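Local coordinates for sensor protein (Bacteroides thetaiotaomicron, PDB 2X7X) that binds fructose through the periplasmic domain described here and, as a hybrid two-component sensor, probably passes the signal to its histidine kinase part, at residues V11-C14 and W19-K22; M144-G149 and Y193-R198; A152-S155 and D159-L162; D164-A169 and E176-S181; W170-A175 and A203-K208. All coordinates share one frame; numbering follows the deposited sequence.

Overall arrangement
Contact 1 comes first along the chain. It closes a short loop between strand 8-13 and helix 18-31, in the half of the domain built on the all-parallel sheet. The other four contacts lie in the second half, around the mixed sheet. Contact 2 closes a long loop from helix 141-155 to the end of strand 191-194. Contacts 3 and 4 follow one another within that loop and share strand 159-167. Contact 5 joins helices 172-185 and 199-209. Its segments alternate along the chain with those of contact 2 and also with those of contact 4. Contacts 1, 2 and 5 all touch the fructose, which lies between the two halves. Contact 3 holds a potassium ion instead.

Contact 1. Residues V11-C14 and W19-K22; sequences VAQC and WRHK. With FRU (beta-D-fructofuranose), chain E.
R20 reaches from the helix to Q13, the last residue of the strand, and C14 just after it, and its guanidinium group is packed on both faces. SG of C14 lies 3.3 Å above one face. CZ3 of W19 lies over the opposite face, and both are offset toward the rim. The arginine chain bends at its second torsion (chi2 -71°), which brings CD against the amide of Q13, with R20 CD 3.5 Å from Q13 CD. The amide and guanidinium planes are turned 46° apart. R20 NH2 gives Q13 OE1 only a weak hydrogen bond, 3.1 Å long and bent to 134°. Q13 NE2 is taken up by N24.

The sugar is gripped from the edge of the same group. R20 NE donates to O1 of the fructose at 2.8 Å, and NH1 adds a weak bond to O5. NH1 also forms a salt bridge with D94. The ring of W19 turns one face to the sugar, with W19 CE3 3.6 Å from fructose C1. A leucine in place of R20 would probably leave O1 without this donor and D94 without its charged mate.

The far side of the helix is looser. H21 points away from the strand and is exposed, and K22 is partly exposed.

Strand 8-13 lies between strands 38-43 and 65-68 of the parallel sheet. The contact is the first step of the beta-alpha-beta unit formed by strand 8-13, helix 18-31 and strand 38-43. Helix 48-60 covers A12 and C14.

Contact 2. Residues M144-G149 and Y193-R198; sequences MERHQG and YAHNDR. With FRU (beta-D-fructofuranose), chain E.
The ring of H195 carries CB of R146 over one face, a CH-pi contact with CB 3.7 Å from the ring centroid and 17° off the normal. Y193 meets the same arginine through its edge. Its OH donates to the backbone O of R146 at 2.8 Å, coming in from above the carbonyl plane. One face of the Y193 ring takes CD2 of H195. The guanidinium of R146 is used at its edge, where NH1 and NH2 both donate to fructose O4, each at 3.0 Å. The extended chain from CG to NE carries it past H195 to the sugar.

Two more side chains hold the next hydroxyls. N196 ND2 donates to fructose O3 at 2.8 Å. R198 NH2 gives O2 a nearly straight bond of 2.7 Å and 170°, while its NH1 bonds O3 weakly.

Around them, N110 takes the NE of R146, and Y245 makes a cation-pi contact with it. E133 accepts from both H195 NE2 and H147 ND1.

The chemistry is that of a sugar site. Three neighbouring hydroxyls each receive N-H donors from fixed side chains, and the carboxylate of E133 would help hold the histidine ring on which R146 rests.

Contact 3. Residues A152-S155 and D159-L162; sequences AAIS and DIKL. With K (potassium ion), chain G.
I154 faces I160 and L162 across the turn that leads from helix to strand. Its CB meets the CG2 methyl of I160 at 3.8 Å. The CG2 branch of I154 touches that same methyl, with the two CG2 atoms 3.9 Å apart. CG1 sits between the backbone N and the carbonyl carbon (chi1 71°), and from there the chain runs on to CD1. This last methyl still reaches I160, with I154 CD1 4.1 Å from I160 CG2. It also comes up to L162, two residues further along the same strand, with I154 CD1 4.3 Å from L162 CB. One methyl of I160 is therefore met by three atoms of I154. The two isoleucine side chains cross at about a right angle.

The backbones of the same two residues share a potassium ion. The O of I154 and the O of I160 each bind it at 2.7 Å. The carbonyl of F157, in the turn between the segments, adds a third protein oxygen. Water 1 and a longer-held water 2 complete the ligands found. All are neutral oxygens. The ion ties both ends of the turn together, while the apolar contact lies at the side chains.

Around it, I160 also packs on A122 of helix 110-124 and on I131 of strand 128-135. L162 lies against H147 and M151 of the helix.

The arrangement is that of the second turn of a beta-alpha-beta unit, in which helix 141-155 hands over to strand 159-167 beside strand 128-135. The potassium site of backbone carbonyls lies in that connection, away from the fructose pocket.

Contact 4. Residues D164-A169 and E176-S181; sequences DKADAA and EIEMDS
E178 reaches from the helix to A166, D167 and A168 on the strand and the turn that follows it. Its CG comes within 3.8 Å of the A166 methyl, and its CB lies 3.9 Å from that same CB of A166. The carboxylate goes further along. CD also touches the A166 methyl, and OE1 comes up beside CB of A168. The chain is extended beyond CG (chi2 155°), which carries the acid group past A166 to the backbone of D167. There OE2 is modelled unusually close to D167 O, a spacing that is doubtful at this resolution.

The next shell fixes the turn. The CB of D167 points away from the helix. OD1 accepts from the backbone N of A169 at 2.9 Å, with an N-H...O angle of 148°, and this makes an Asx turn. OD2 of D167 is hydrogen-bonded to S138. At the other end of the contact, OD2 of D164 makes a salt bridge with R185 and a hydrogen bond with H186. R185 also donates to OG of S181 on the helix, and it thus links the two segments from outside.

Strand 159-167 is an outermost strand of the mixed sheet. A166 is hydrogen-bonded through its backbone to E133 and T135 of strand 128-135. Helix 172-185 lies over this edge, with E178 also touching L134. On its other flank M179 and D180 pack on A206 of helix 199-209.

Contact 5. Residues W170-A175 and A203-K208; sequences WERGPA and AYQAAK. With FRU (beta-D-fructofuranose), chain E.
One wall of the fructose pocket is W170, and just after it in the chain R172 and A175 meet helix 199-209. The link is light. R172 NH1 donates to OE1 of Q205 at 3.1 Å, a weak bond bent to 125°. The oxygen lies at the edge of the guanidinium, near its plane, and the amide is turned 50° from it. The same NH1 forms a salt bridge with E176, so it serves two acceptors. Deeper in, the methyl of A175 comes within 4.3 Å of the backbone N of A203. With alanines here the two backbones approach closely, A175 CA and A203 CA being 5.6 Å apart.

The ring of W170 lies flat against the sugar, with fructose C6 over one face and W170 CH2 3.8 Å from it. An alanine in place of W170 takes away this flat cover, and the C6 end of the sugar would probably be freer to shift. E171 stands at the N-cap position of helix 172-185, and its carboxylate makes a salt bridge with R198.

W170 and W19 lie on opposite sides of the fructose ring, one from each half of the domain. An aromatic sandwich of this kind, in a cleft between two lobes, is characteristic of sugar-binding periplasmic proteins.

Contact 1. Residues V11-C14 and W19-K22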
# COMPACT_ATOMS: atom_id res chain seq x y z
N VAL A 11 -12.15 23.52 12.49
CA VAL A 11 -11.12 23.32 11.46
C VAL A 11 -11.24 24.40 10.40
O VAL A 11 -12.21 24.44 9.63
CB VAL A 11 -11.17 21.91 10.82
CG1 VAL A 11 -10.12 21.76 9.72
CG2 VAL A 11 -10.96 20.83 11.89
N ALA A 12 -10.26 25.29 10.38
CA ALA A 12 -10.20 26.33 9.38
C ALA A 12 -9.27 25.85 8.27
O ALA A 12 -8.05 25.71 8.47
CB ALA A 12 -9.72 27.64 9.98
N GLN A 13 -9.86 25.60 7.11
CA GLN A 13 -9.16 24.94 6.02
C GLN A 13 -9.00 25.93 4.88
O GLN A 13 -9.96 26.59 4.50
CB GLN A 13 -9.97 23.72 5.59
CG GLN A 13 -9.24 22.67 4.81
CD GLN A 13 -8.30 21.84 5.66
OE1 GLN A 13 -7.15 22.21 5.86
NE2 GLN A 13 -8.77 20.68 6.12
N CYS A 14 -7.78 26.03 4.33
CA CYS A 14 -7.47 27.05 3.33
C CYS A 14 -8.18 26.84 1.99
O CYS A 14 -8.40 27.79 1.23
CB CYS A 14 -5.95 27.15 3.12
SG CYS A 14 -5.12 25.59 2.67
N TRP A 19 -7.65 16.32 -1.73
CA TRP A 19 -6.65 16.21 -0.68
C TRP A 19 -7.23 16.63 0.68
O TRP A 19 -7.17 15.87 1.64
CB TRP A 19 -5.40 17.03 -1.04
CG TRP A 19 -4.24 16.75 -0.14
CD1 TRP A 19 -3.25 15.84 -0.34
CD2 TRP A 19 -3.95 17.39 1.11
NE1 TRP A 19 -2.36 15.87 0.71
CE2 TRP A 19 -2.77 16.81 1.61
CE3 TRP A 19 -4.59 18.40 1.86
CZ2 TRP A 19 -2.20 17.20 2.82
CZ3 TRP A 19 -4.02 18.78 3.06
CH2 TRP A 19 -2.84 18.19 3.53
N ARG A 20 -7.80 17.83 0.75
CA ARG A 20 -8.55 18.26 1.94
C ARG A 20 -9.68 17.28 2.29
O ARG A 20 -9.81 16.87 3.45
CB ARG A 20 -9.10 19.68 1.79
CG ARG A 20 -8.09 20.74 1.36
CD ARG A 20 -7.07 21.10 2.45
NE ARG A 20 -5.88 21.76 1.89
CZ ARG A 20 -4.80 22.10 2.59
NH1 ARG A 20 -3.77 22.68 1.99
NH2 ARG A 20 -4.73 21.88 3.91
N HIS A 21 -10.46 16.87 1.29
CA HIS A 21 -11.53 15.91 1.50
C HIS A 21 -11.04 14.69 2.26
O HIS A 21 -11.64 14.29 3.26
CB HIS A 21 -12.17 15.50 0.17
CG HIS A 21 -13.50 14.83 0.34
ND1 HIS A 21 -14.67 15.53 0.56
CD2 HIS A 21 -13.84 13.52 0.34
CE1 HIS A 21 -15.67 14.69 0.68
NE2 HIS A 21 -15.20 13.46 0.55
N LYS A 22 -9.93 14.12 1.80
CA LYS A 22 -9.34 12.96 2.46
C LYS A 22 -8.93 13.23 3.92
O LYS A 22 -9.14 12.37 4.79
CB LYS A 22 -8.15 12.44 1.66
CG LYS A 22 -7.75 11.03 2.06
CD LYS A 22 -6.38 10.67 1.58
CE LYS A 22 -5.91 9.41 2.27
NZ LYS A 22 -4.46 9.52 2.62
C1 FRU E . -4.38 20.68 -0.95
C2 FRU E . -3.09 21.19 -1.55
C3 FRU E . -2.17 20.06 -1.99
C4 FRU E . -0.80 20.59 -1.61
C5 FRU E . -1.11 21.28 -0.29
C6 FRU E . -0.12 22.36 0.13
O1 FRU E . -5.33 21.74 -0.88
O2 FRU E . -3.41 22.09 -2.62
O3 FRU E . -2.30 19.74 -3.39
O4 FRU E . 0.19 19.56 -1.50
O5 FRU E . -2.37 21.90 -0.54
O6 FRU E . -0.46 22.83 1.45

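Contact 2. Residues M144-G149 and Y193-R198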
# COMPACT_ATOMS: atom_id res chain seq x y z
N MET A 144 6.76 28.03 -1.03
CA MET A 144 8.06 28.61 -0.71
C MET A 144 9.12 27.51 -0.57
O MET A 144 10.14 27.53 -1.25
CB MET A 144 7.99 29.40 0.60
CG MET A 144 7.35 30.78 0.50
SD MET A 144 6.98 31.50 2.14
CE MET A 144 6.00 32.89 1.58
N GLU A 145 8.85 26.57 0.35
CA GLU A 145 9.79 25.51 0.67
C GLU A 145 9.96 24.54 -0.49
O GLU A 145 11.10 24.21 -0.85
CB GLU A 145 9.39 24.81 1.97
CG GLU A 145 9.65 25.65 3.19
CD GLU A 145 8.89 25.20 4.43
OE1 GLU A 145 8.65 23.98 4.60
OE2 GLU A 145 8.55 26.10 5.24
N ARG A 146 8.87 24.10 -1.11
CA ARG A 146 9.00 23.28 -2.32
C ARG A 146 9.95 23.90 -3.35
O ARG A 146 10.63 23.18 -4.08
CB ARG A 146 7.64 22.96 -2.93
CG ARG A 146 6.95 21.82 -2.20
CD ARG A 146 5.45 21.77 -2.44
NE ARG A 146 4.79 21.00 -1.41
CZ ARG A 146 3.53 20.55 -1.46
NH1 ARG A 146 2.77 20.77 -2.54
NH2 ARG A 146 3.02 19.88 -0.41
N HIS A 147 10.04 25.22 -3.38
CA HIS A 147 10.96 25.87 -4.31
C HIS A 147 12.38 25.91 -3.76
O HIS A 147 13.32 25.59 -4.49
CB HIS A 147 10.47 27.26 -4.70
CG HIS A 147 11.46 28.05 -5.51
ND1 HIS A 147 11.65 27.85 -6.86
CD2 HIS A 147 12.30 29.05 -5.15
CE1 HIS A 147 12.58 28.68 -7.29
NE2 HIS A 147 12.99 29.42 -6.28
N GLN A 148 12.52 26.26 -2.49
CA GLN A 148 13.84 26.43 -1.87
C GLN A 148 14.63 25.12 -1.88
O GLN A 148 15.82 25.10 -2.23
CB GLN A 148 13.71 26.93 -0.43
CG GLN A 148 13.34 28.39 -0.28
CD GLN A 148 12.71 28.71 1.09
OE1 GLN A 148 12.01 29.72 1.23
NE2 GLN A 148 12.94 27.85 2.10
N GLY A 149 13.95 24.04 -1.50
CA GLY A 149 14.56 22.72 -1.36
C GLY A 149 14.98 22.22 -2.71
O GLY A 149 16.03 21.60 -2.86
N TYR A 193 8.47 20.42 -13.10
CA TYR A 193 8.28 20.25 -11.67
C TYR A 193 7.01 20.97 -11.30
O TYR A 193 6.97 22.20 -11.36
CB TYR A 193 9.46 20.85 -10.91
CG TYR A 193 9.33 20.89 -9.39
CD1 TYR A 193 8.44 20.04 -8.69
CD2 TYR A 193 10.14 21.76 -8.65
CE1 TYR A 193 8.36 20.08 -7.29
CE2 TYR A 193 10.07 21.81 -7.26
CZ TYR A 193 9.19 20.98 -6.59
OH TYR A 193 9.15 21.06 -5.22
N ALA A 194 5.99 20.21 -10.92
CA ALA A 194 4.70 20.77 -10.53
C ALA A 194 4.54 20.58 -9.03
O ALA A 194 4.79 19.49 -8.51
CB ALA A 194 3.59 20.07 -11.28
N HIS A 195 4.11 21.63 -8.33
CA HIS A 195 4.02 21.59 -6.86
C HIS A 195 2.90 20.71 -6.33
O HIS A 195 2.92 20.31 -5.17
CB HIS A 195 3.93 23.01 -6.25
CG HIS A 195 5.24 23.74 -6.20
ND1 HIS A 195 5.46 24.80 -5.34
CD2 HIS A 195 6.39 23.56 -6.89
CE1 HIS A 195 6.70 25.25 -5.51
NE2 HIS A 195 7.28 24.52 -6.45
N ASN A 196 1.91 20.39 -7.17
CA ASN A 196 0.99 19.32 -6.80
C ASN A 196 0.47 18.52 -7.99
O ASN A 196 0.76 18.85 -9.14
CB ASN A 196 -0.15 19.80 -5.89
CG ASN A 196 -1.22 20.61 -6.63
OD1 ASN A 196 -1.16 20.87 -7.85
ND2 ASN A 196 -2.24 21.00 -5.88
N ASP A 197 -0.30 17.48 -7.68
CA ASP A 197 -0.84 16.55 -8.67
C ASP A 197 -2.07 17.10 -9.35
O ASP A 197 -2.75 16.36 -10.06
CB ASP A 197 -1.22 15.22 -8.01
CG ASP A 197 -0.02 14.48 -7.45
OD1 ASP A 197 1.13 14.73 -7.88
OD2 ASP A 197 -0.23 13.62 -6.57
N ARG A 198 -2.40 18.37 -9.10
CA ARG A 198 -3.45 19.05 -9.86
C ARG A 198 -2.79 19.99 -10.90
O ARG A 198 -3.23 20.07 -12.05
CB ARG A 198 -4.40 19.81 -8.95
CG ARG A 198 -5.30 18.92 -8.08
CD ARG A 198 -6.43 19.71 -7.35
NE ARG A 198 -5.95 20.90 -6.61
CZ ARG A 198 -5.31 20.85 -5.43
NH1 ARG A 198 -5.04 19.69 -4.84
NH2 ARG A 198 -4.93 21.98 -4.86
C1 FRU E . -4.38 20.68 -0.95
C2 FRU E . -3.09 21.19 -1.55
C3 FRU E . -2.17 20.06 -1.99
C4 FRU E . -0.80 20.59 -1.61
C5 FRU E . -1.11 21.28 -0.29
C6 FRU E . -0.12 22.36 0.13
O1 FRU E . -5.33 21.74 -0.88
O2 FRU E . -3.41 22.09 -2.62
O3 FRU E . -2.30 19.74 -3.39
O4 FRU E . 0.19 19.56 -1.50
O5 FRU E . -2.37 21.90 -0.54
O6 FRU E . -0.46 22.83 1.45

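Contact 3. Residues A152-S155 and D159-L162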
# COMPACT_ATOMS: atom_id res chain seq x y z
N ALA A 152 18.03 24.08 -3.73
CA ALA A 152 19.19 23.61 -2.98
C ALA A 152 19.80 22.37 -3.64
O ALA A 152 21.02 22.28 -3.81
CB ALA A 152 18.83 23.35 -1.52
N ALA A 153 18.93 21.44 -4.01
CA ALA A 153 19.32 20.19 -4.64
C ALA A 153 20.00 20.42 -5.98
O ALA A 153 21.08 19.89 -6.22
CB ALA A 153 18.12 19.26 -4.81
N ILE A 154 19.38 21.20 -6.84
CA ILE A 154 19.89 21.31 -8.20
C ILE A 154 21.08 22.27 -8.34
O ILE A 154 21.66 22.39 -9.43
CB ILE A 154 18.79 21.63 -9.25
CG1 ILE A 154 18.30 23.06 -9.09
CG2 ILE A 154 17.66 20.61 -9.16
CD1 ILE A 154 17.81 23.68 -10.39
N SER A 155 21.44 22.93 -7.25
CA SER A 155 22.65 23.77 -7.23
C SER A 155 23.89 22.90 -7.35
O SER A 155 24.89 23.33 -7.92
CB SER A 155 22.73 24.65 -5.98
OG SER A 155 22.66 23.85 -4.81
N ASP A 159 24.62 21.59 -14.72
CA ASP A 159 23.95 21.48 -16.02
C ASP A 159 22.48 21.13 -15.96
O ASP A 159 21.84 20.88 -16.99
CB ASP A 159 24.71 20.53 -16.94
CG ASP A 159 26.06 21.08 -17.33
OD1 ASP A 159 26.10 22.22 -17.88
OD2 ASP A 159 27.08 20.38 -17.08
N ILE A 160 21.96 21.09 -14.74
CA ILE A 160 20.52 21.11 -14.52
C ILE A 160 20.17 22.58 -14.33
O ILE A 160 20.72 23.22 -13.42
CB ILE A 160 20.11 20.31 -13.26
CG1 ILE A 160 20.38 18.81 -13.43
CG2 ILE A 160 18.66 20.59 -12.89
CD1 ILE A 160 19.67 18.17 -14.58
N LYS A 161 19.30 23.12 -15.17
CA LYS A 161 18.96 24.54 -15.11
C LYS A 161 17.47 24.81 -15.02
O LYS A 161 16.69 24.32 -15.82
CB LYS A 161 19.53 25.25 -16.33
CG LYS A 161 21.03 25.05 -16.52
CD LYS A 161 21.51 25.63 -17.83
CE LYS A 161 22.98 25.29 -18.06
NZ LYS A 161 23.25 24.93 -19.52
N LEU A 162 17.09 25.61 -14.04
CA LEU A 162 15.76 26.15 -13.98
C LEU A 162 15.66 27.33 -14.97
O LEU A 162 16.25 28.39 -14.74
CB LEU A 162 15.41 26.58 -12.56
CG LEU A 162 13.98 27.10 -12.38
CD1 LEU A 162 12.94 26.03 -12.76
CD2 LEU A 162 13.75 27.60 -10.97
K K G . 22.14 24.21 -11.37
O HOH W 1 20.47 26.10 -10.48
O HOH W 2 24.79 24.38 -10.05

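Contact 4. Residues D164-A169 and E176-S181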
# COMPACT_ATOMS: atom_id res chain seq x y z
N ASP A 164 12.54 28.51 -16.28
CA ASP A 164 11.26 29.24 -16.14
C ASP A 164 10.46 28.80 -14.92
O ASP A 164 10.51 27.63 -14.51
CB ASP A 164 10.40 29.12 -17.41
CG ASP A 164 9.56 30.38 -17.67
OD1 ASP A 164 9.11 31.03 -16.70
OD2 ASP A 164 9.36 30.72 -18.87
N LYS A 165 9.71 29.74 -14.35
CA LYS A 165 8.93 29.53 -13.13
C LYS A 165 7.67 30.39 -13.14
O LYS A 165 7.68 31.54 -13.56
CB LYS A 165 9.79 29.87 -11.91
CG LYS A 165 9.11 29.69 -10.56
CD LYS A 165 10.10 29.87 -9.41
CE LYS A 165 10.64 31.29 -9.31
NZ LYS A 165 9.67 32.16 -8.61
N ALA A 166 6.56 29.83 -12.67
CA ALA A 166 5.33 30.57 -12.61
C ALA A 166 4.53 30.05 -11.44
O ALA A 166 4.69 28.90 -11.04
CB ALA A 166 4.55 30.44 -13.90
N ASP A 167 3.68 30.93 -10.90
CA ASP A 167 2.80 30.64 -9.78
C ASP A 167 1.46 30.14 -10.35
O ASP A 167 0.77 30.88 -11.04
CB ASP A 167 2.60 31.94 -8.98
CG ASP A 167 1.74 31.75 -7.75
OD1 ASP A 167 0.94 30.79 -7.69
OD2 ASP A 167 1.88 32.58 -6.83
N ALA A 168 1.11 28.90 -10.05
CA ALA A 168 -0.09 28.27 -10.61
C ALA A 168 -1.19 28.10 -9.56
O ALA A 168 -2.21 27.44 -9.80
CB ALA A 168 0.26 26.93 -11.21
N ALA A 169 -0.97 28.71 -8.40
CA ALA A 169 -1.97 28.76 -7.33
C ALA A 169 -2.57 27.38 -7.00
O ALA A 169 -3.75 27.27 -6.70
CB ALA A 169 -3.07 29.77 -7.69
N GLU A 176 -2.12 25.14 -16.90
CA GLU A 176 -2.23 24.98 -18.35
C GLU A 176 -1.83 26.22 -19.14
O GLU A 176 -1.04 26.13 -20.08
CB GLU A 176 -3.63 24.56 -18.74
CG GLU A 176 -3.98 23.16 -18.33
CD GLU A 176 -5.22 22.67 -19.02
OE1 GLU A 176 -6.04 23.52 -19.42
OE2 GLU A 176 -5.37 21.44 -19.17
N ILE A 177 -2.36 27.37 -18.73
CA ILE A 177 -2.00 28.63 -19.37
C ILE A 177 -0.51 28.86 -19.24
O ILE A 177 0.17 29.09 -20.23
CB ILE A 177 -2.78 29.82 -18.78
CG1 ILE A 177 -4.28 29.59 -18.94
CG2 ILE A 177 -2.32 31.15 -19.39
CD1 ILE A 177 -4.71 29.38 -20.37
N GLU A 178 0.01 28.79 -18.02
CA GLU A 178 1.43 29.08 -17.80
C GLU A 178 2.34 28.13 -18.60
O GLU A 178 3.31 28.58 -19.21
CB GLU A 178 1.76 29.08 -16.32
CG GLU A 178 1.17 30.26 -15.60
CD GLU A 178 0.95 29.99 -14.13
OE1 GLU A 178 1.32 28.89 -13.66
OE2 GLU A 178 0.40 30.88 -13.43
N MET A 179 2.00 26.83 -18.62
CA MET A 179 2.77 25.86 -19.40
C MET A 179 2.73 26.18 -20.91
O MET A 179 3.73 25.97 -21.61
CB MET A 179 2.29 24.43 -19.13
CG MET A 179 3.19 23.35 -19.71
SD MET A 179 4.87 23.32 -19.01
CE MET A 179 5.74 22.42 -20.29
N ASP A 180 1.59 26.68 -21.39
CA ASP A 180 1.45 27.12 -22.77
C ASP A 180 2.48 28.17 -23.06
O ASP A 180 3.19 28.09 -24.06
CB ASP A 180 0.09 27.75 -23.00
CG ASP A 180 -0.92 26.79 -23.55
OD1 ASP A 180 -0.64 25.58 -23.65
OD2 ASP A 180 -2.02 27.25 -23.87
N SER A 181 2.55 29.17 -22.19
CA SER A 181 3.50 30.25 -22.36
C SER A 181 4.94 29.72 -22.37
O SER A 181 5.76 30.17 -23.17
CB SER A 181 3.30 31.31 -21.28
OG SER A 181 4.28 32.33 -21.38

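Contact 5. Residues W170-A175 and A203-K208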
# COMPACT_ATOMS: atom_id res chain seq x y z
N TRP A 170 -1.74 26.34 -7.03
CA TRP A 170 -2.15 24.98 -6.66
C TRP A 170 -3.11 24.31 -7.64
O TRP A 170 -3.59 23.22 -7.38
CB TRP A 170 -2.74 24.92 -5.25
CG TRP A 170 -1.78 25.37 -4.18
CD1 TRP A 170 -1.91 26.47 -3.38
CD2 TRP A 170 -0.55 24.74 -3.80
NE1 TRP A 170 -0.85 26.56 -2.52
CE2 TRP A 170 0.01 25.51 -2.76
CE3 TRP A 170 0.14 23.60 -4.24
CZ2 TRP A 170 1.24 25.19 -2.14
CZ3 TRP A 170 1.36 23.27 -3.62
CH2 TRP A 170 1.89 24.06 -2.58
N GLU A 171 -3.40 24.95 -8.76
CA GLU A 171 -4.51 24.48 -9.56
C GLU A 171 -4.15 24.18 -11.00
O GLU A 171 -3.18 24.72 -11.52
CB GLU A 171 -5.69 25.46 -9.48
CG GLU A 171 -6.32 25.65 -8.09
CD GLU A 171 -6.57 24.37 -7.33
OE1 GLU A 171 -6.33 24.37 -6.10
OE2 GLU A 171 -7.01 23.35 -7.92
N ARG A 172 -4.95 23.31 -11.62
CA ARG A 172 -4.74 22.84 -12.99
C ARG A 172 -4.97 23.92 -14.06
O ARG A 172 -4.24 24.00 -15.03
CB ARG A 172 -5.59 21.57 -13.23
CG ARG A 172 -6.60 21.62 -14.35
CD ARG A 172 -6.18 20.82 -15.56
NE ARG A 172 -6.46 19.40 -15.35
CZ ARG A 172 -6.49 18.48 -16.31
NH1 ARG A 172 -6.25 18.81 -17.58
NH2 ARG A 172 -6.75 17.22 -15.99
N GLY A 173 -5.97 24.77 -13.83
CA GLY A 173 -6.28 25.88 -14.71
C GLY A 173 -5.10 26.78 -15.02
O GLY A 173 -4.68 26.82 -16.17
N PRO A 174 -4.58 27.50 -14.02
CA PRO A 174 -3.40 28.36 -14.26
C PRO A 174 -2.17 27.60 -14.75
O PRO A 174 -1.38 28.13 -15.55
CB PRO A 174 -3.14 28.98 -12.87
CG PRO A 174 -4.48 28.96 -12.20
CD PRO A 174 -5.10 27.67 -12.66
N ALA A 175 -2.02 26.36 -14.30
CA ALA A 175 -0.95 25.49 -14.79
C ALA A 175 -0.95 25.38 -16.32
O ALA A 175 0.10 25.54 -16.96
CB ALA A 175 -1.04 24.09 -14.14
N ALA A 203 -0.19 20.87 -16.90
CA ALA A 203 1.01 21.12 -17.66
C ALA A 203 1.16 20.05 -18.74
O ALA A 203 1.58 20.34 -19.86
CB ALA A 203 2.22 21.10 -16.74
N TYR A 204 0.79 18.82 -18.38
CA TYR A 204 0.92 17.68 -19.26
C TYR A 204 0.00 17.85 -20.45
O TYR A 204 0.41 17.62 -21.60
CB TYR A 204 0.59 16.39 -18.52
CG TYR A 204 0.62 15.17 -19.42
CD1 TYR A 204 1.79 14.41 -19.57
CD2 TYR A 204 -0.53 14.76 -20.12
CE1 TYR A 204 1.82 13.28 -20.38
CE2 TYR A 204 -0.50 13.64 -20.94
CZ TYR A 204 0.67 12.91 -21.07
OH TYR A 204 0.69 11.80 -21.90
N GLN A 205 -1.23 18.27 -20.18
CA GLN A 205 -2.19 18.50 -21.23
C GLN A 205 -1.76 19.66 -22.14
O GLN A 205 -2.01 19.65 -23.36
CB GLN A 205 -3.59 18.69 -20.67
CG GLN A 205 -4.60 19.01 -21.72
CD GLN A 205 -5.87 18.24 -21.54
OE1 GLN A 205 -6.67 18.53 -20.63
NE2 GLN A 205 -6.10 17.28 -22.42
N ALA A 206 -1.07 20.65 -21.58
CA ALA A 206 -0.51 21.67 -22.42
C ALA A 206 0.53 21.07 -23.38
O ALA A 206 0.59 21.44 -24.55
CB ALA A 206 0.08 22.78 -21.59
N ALA A 207 1.31 20.11 -22.88
CA ALA A 207 2.41 19.54 -23.64
C ALA A 207 1.87 18.59 -24.70
O ALA A 207 2.29 18.63 -25.86
CB ALA A 207 3.39 18.83 -22.73
N LYS A 208 0.94 17.74 -24.28
CA LYS A 208 0.21 16.80 -25.13
C LYS A 208 -0.32 17.54 -26.35
O LYS A 208 -0.06 17.14 -27.49
CB LYS A 208 -0.99 16.24 -24.34
CG LYS A 208 -1.21 14.73 -24.41
CD LYS A 208 -1.82 14.28 -25.70
CE LYS A 208 -2.20 12.79 -25.64
NZ LYS A 208 -3.39 12.58 -24.78
C1 FRU E . -4.38 20.68 -0.95
C2 FRU E . -3.09 21.19 -1.55
C3 FRU E . -2.17 20.06 -1.99
C4 FRU E . -0.80 20.59 -1.61
C5 FRU E . -1.11 21.28 -0.29
C6 FRU E . -0.12 22.36 0.13
O1 FRU E . -5.33 21.74 -0.88
O2 FRU E . -3.41 22.09 -2.62
O3 FRU E . -2.30 19.74 -3.39
O4 FRU E . 0.19 19.56 -1.50
O5 FRU E . -2.37 21.90 -0.54
O6 FRU E . -0.46 22.83 1.45